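Beta-lactamase Rm3 (PDB 5IQK) hydrolyses the beta-lactam ring of antibiotics as a zinc-dependent subclass B3 metallo-beta-lactamase, probably conferring resistance on its host. Local coordinates at residues L173-D179 / C216-A222. Sequence-based numbering, arbitrary orientation.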
ATOM      1  N   LEU A 173      -7.438  18.130   2.381  1.00 34.66           N
ATOM      2  CA  LEU A 173      -8.118  16.885   2.682  1.00 32.60           C
ATOM      3  C   LEU A 173      -7.147  15.903   3.315  1.00 28.92           C
ATOM      4  O   LEU A 173      -5.941  15.965   3.067  1.00 28.01           O
ATOM      5  CB  LEU A 173      -8.736  16.286   1.421  1.00 34.54           C
ATOM      6  CG  LEU A 173      -9.910  17.063   0.831  1.00 36.85           C
ATOM      7  CD1 LEU A 173     -10.460  16.330  -0.373  1.00 30.53           C
ATOM      8  CD2 LEU A 173     -10.988  17.285   1.878  1.00 36.43           C
ATOM      9  N   ASN A 174      -7.678  15.015   4.150  1.00 30.49           N
ATOM     10  CA  ASN A 174      -6.881  13.954   4.752  1.00 26.62           C
ATOM     11  C   ASN A 174      -6.795  12.743   3.833  1.00 26.24           C
ATOM     12  O   ASN A 174      -7.814  12.150   3.475  1.00 26.56           O
ATOM     13  CB  ASN A 174      -7.453  13.557   6.115  1.00 32.38           C
ATOM     14  CG  ASN A 174      -7.487  14.717   7.084  1.00 33.23           C
ATOM     15  OD1 ASN A 174      -6.488  15.407   7.261  1.00 35.08           O
ATOM     16  ND2 ASN A 174      -8.642  14.950   7.701  1.00 31.84           N
ATOM     17  N   MET A 175      -5.572  12.397   3.446  1.00 23.05           N
ATOM     18  CA  MET A 175      -5.332  11.286   2.539  1.00 21.12           C
ATOM     19  C   MET A 175      -4.900  10.073   3.335  1.00 22.51           C
ATOM     20  O   MET A 175      -4.181  10.183   4.328  1.00 21.65           O
ATOM     21  CB  MET A 175      -4.260  11.629   1.513  1.00 20.71           C
ATOM     22  CG  MET A 175      -4.364  13.046   0.963  1.00 25.81           C
ATOM     23  SD  MET A 175      -5.890  13.364   0.057  1.00 25.87           S
ATOM     24  CE  MET A 175      -5.530  12.502  -1.473  1.00 24.09           C
ATOM     25  N   VAL A 176      -5.349   8.910   2.893  1.00 19.75           N
ATOM     26  CA  VAL A 176      -5.007   7.665   3.560  1.00 19.50           C
ATOM     27  C   VAL A 176      -4.613   6.633   2.519  1.00 20.06           C
ATOM     28  O   VAL A 176      -5.363   6.388   1.575  1.00 20.35           O
ATOM     29  CB  VAL A 176      -6.185   7.121   4.402  1.00 20.21           C
ATOM     30  CG1 VAL A 176      -5.800   5.771   5.039  1.00 19.07           C
ATOM     31  CG2 VAL A 176      -6.588   8.126   5.495  1.00 23.47           C
ATOM     32  N   TYR A 177      -3.436   6.032   2.695  1.00 19.62           N
ATOM     33  CA  TYR A 177      -3.043   4.856   1.939  1.00 18.11           C
ATOM     34  C   TYR A 177      -3.133   3.693   2.912  1.00 17.03           C
ATOM     35  O   TYR A 177      -2.306   3.593   3.817  1.00 16.31           O
ATOM     36  CB  TYR A 177      -1.622   4.991   1.372  1.00 18.29           C
ATOM     37  CG  TYR A 177      -1.230   3.890   0.400  1.00 17.31           C
ATOM     38  CD1 TYR A 177      -1.353   4.075  -0.973  1.00 19.57           C
ATOM     39  CD2 TYR A 177      -0.750   2.661   0.852  1.00 20.71           C
ATOM     40  CE1 TYR A 177      -0.998   3.081  -1.869  1.00 17.42           C
ATOM     41  CE2 TYR A 177      -0.402   1.651  -0.039  1.00 19.50           C
ATOM     42  CZ  TYR A 177      -0.523   1.872  -1.394  1.00 19.86           C
ATOM     43  OH  TYR A 177      -0.170   0.882  -2.277  1.00 21.66           O
ATOM     44  N   ALA A 178      -4.155   2.857   2.756  1.00 16.41           N
ATOM     45  CA  ALA A 178      -4.394   1.774   3.709  1.00 19.16           C
ATOM     46  C   ALA A 178      -3.780   0.483   3.221  1.00 17.73           C
ATOM     47  O   ALA A 178      -3.992   0.059   2.084  1.00 17.51           O
ATOM     48  CB  ALA A 178      -5.880   1.587   3.951  1.00 19.43           C
ATOM     49  N   ASP A 179      -3.003  -0.142   4.091  1.00 17.10           N
ATOM     50  CA  ASP A 179      -2.441  -1.430   3.760  1.00 19.04           C
ATOM     51  C   ASP A 179      -3.539  -2.485   3.678  1.00 18.70           C
ATOM     52  O   ASP A 179      -4.637  -2.310   4.216  1.00 19.59           O
ATOM     53  CB  ASP A 179      -1.392  -1.851   4.791  1.00 18.85           C
ATOM     54  CG  ASP A 179      -0.552  -3.018   4.305  1.00 19.75           C
ATOM     55  OD1 ASP A 179      -0.523  -3.253   3.063  1.00 21.25           O
ATOM     56  OD2 ASP A 179       0.052  -3.701   5.145  1.00 21.27           O
ATOM     57  N   CYS A 216     -10.127  10.579   7.408  1.00 28.50           N
ATOM     58  CA  CYS A 216     -10.095   9.833   6.159  1.00 28.23           C
ATOM     59  C   CYS A 216     -10.958  10.431   5.052  1.00 32.41           C
ATOM     60  O   CYS A 216     -12.059   9.954   4.807  1.00 37.15           O
ATOM     61  CB  CYS A 216     -10.534   8.395   6.439  1.00 29.67           C
ATOM     62  SG  CYS A 216     -10.380   7.229   5.070  1.00 37.39           S
ATOM     63  N   ASP A 217     -10.457  11.455   4.372  1.00 31.71           N
ATOM     64  CA  ASP A 217     -11.203  12.042   3.256  1.00 28.35           C
ATOM     65  C   ASP A 217     -11.018  11.308   1.928  1.00 25.27           C
ATOM     66  O   ASP A 217     -11.990  11.082   1.204  1.00 26.49           O
ATOM     67  CB  ASP A 217     -10.823  13.511   3.079  1.00 29.95           C
ATOM     68  CG  ASP A 217     -11.237  14.352   4.255  1.00 33.21           C
ATOM     69  OD1 ASP A 217     -12.380  14.164   4.729  1.00 37.13           O
ATOM     70  OD2 ASP A 217     -10.424  15.187   4.709  1.00 37.62           O
ATOM     71  N   VAL A 218      -9.774  10.988   1.579  1.00 25.43           N
ATOM     72  CA  VAL A 218      -9.502  10.226   0.365  1.00 24.11           C
ATOM     73  C   VAL A 218      -8.703   8.954   0.663  1.00 26.37           C
ATOM     74  O   VAL A 218      -7.553   9.001   1.120  1.00 23.17           O
ATOM     75  CB  VAL A 218      -8.744  11.064  -0.700  1.00 27.28           C
ATOM     76  CG1 VAL A 218      -8.484  10.221  -1.949  1.00 21.72           C
ATOM     77  CG2 VAL A 218      -9.526  12.333  -1.063  1.00 22.25           C
ATOM     78  N   LEU A 219      -9.328   7.819   0.382  1.00 22.70           N
ATOM     79  CA  LEU A 219      -8.719   6.520   0.626  1.00 22.73           C
ATOM     80  C   LEU A 219      -8.189   5.877  -0.650  1.00 19.15           C
ATOM     81  O   LEU A 219      -8.890   5.791  -1.660  1.00 19.88           O
ATOM     82  CB  LEU A 219      -9.729   5.583   1.296  1.00 21.36           C
ATOM     83  CG  LEU A 219      -9.295   4.121   1.468  1.00 22.37           C
ATOM     84  CD1 LEU A 219      -8.102   4.064   2.425  1.00 24.06           C
ATOM     85  CD2 LEU A 219     -10.439   3.241   1.969  1.00 22.72           C
ATOM     86  N   ILE A 220      -6.940   5.418  -0.583  1.00 19.24           N
ATOM     87  CA  ILE A 220      -6.403   4.491  -1.567  1.00 17.97           C
ATOM     88  C   ILE A 220      -5.959   3.216  -0.836  1.00 19.87           C
ATOM     89  O   ILE A 220      -5.120   3.272   0.068  1.00 19.79           O
ATOM     90  CB  ILE A 220      -5.212   5.071  -2.346  1.00 21.19           C
ATOM     91  CG1 ILE A 220      -5.571   6.418  -2.987  1.00 23.01           C
ATOM     92  CG2 ILE A 220      -4.750   4.078  -3.408  1.00 18.46           C
ATOM     93  CD1 ILE A 220      -5.176   7.614  -2.135  1.00 25.67           C
ATOM     94  N   SER A 221      -6.529   2.077  -1.203  1.00 19.68           N
ATOM     95  CA  SER A 221      -6.105   0.801  -0.608  1.00 18.12           C
ATOM     96  C   SER A 221      -5.009   0.144  -1.448  1.00 18.17           C
ATOM     97  O   SER A 221      -4.989   0.285  -2.672  1.00 18.30           O
ATOM     98  CB  SER A 221      -7.297  -0.154  -0.465  1.00 16.57           C
ATOM     99  OG  SER A 221      -8.011  -0.219  -1.686  1.00 19.49           O
ATOM    100  N   ALA A 222      -4.119  -0.593  -0.785  1.00 18.48           N
ATOM    101  CA  ALA A 222      -2.977  -1.230  -1.440  1.00 16.65           C
ATOM    102  C   ALA A 222      -3.422  -2.060  -2.646  1.00 19.96           C
ATOM    103  O   ALA A 222      -2.763  -2.053  -3.688  1.00 17.57           O
ATOM    104  CB  ALA A 222      -2.211  -2.097  -0.435  1.00 19.67           C
TER
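M175 curls its thioether over V218, bringing CE to 3.6 Å from V218 CB. On the same face of the sheet the Y177 ring lies beside I220 (CE1 to I220 CG2, 4.2 Å), with I220 O over one ring face; the Y177 hydroxyl is hydrogen-bonded to D46, and F20 and L19 of strand 17-20 in the other sheet pack against this surface. The reverse face carries V176, L219, A178 and S221: L219 CD1 sits 3.9 Å from V176 CG1 and 3.7 Å from A178 CB, beneath helix 249-269, to which C216 is tied by its disulfide with C250. Between the faces the backbones run parallel, their axes 18° apart. V176 N donates to V218 O (2.8 Å), I220 N to V176 O (2.8 Å), A178 N to I220 O (2.9 Å) and A222 N to A178 O (2.9 Å). Where the pairing starts, D217 OD2 accepts N174 N at 2.8 Å, while N174 O receives both D217 N (2.9 Å) and V218 N (3.0 Å). Strand 218-221 completes the beta-alpha-beta unit running from strand 171-178 through helix 200-212, and edges one sheet of the alpha-beta/beta-alpha metallo-beta-lactamase sandwich. D179 OD1 is hydrogen-bonded to ND1 of zinc ligand H77, and A222 directly precedes zinc ligand H223. Backbone hydrogen bonding between largely apolar faces is consistent with a well-ordered edge leading into the zinc ligands.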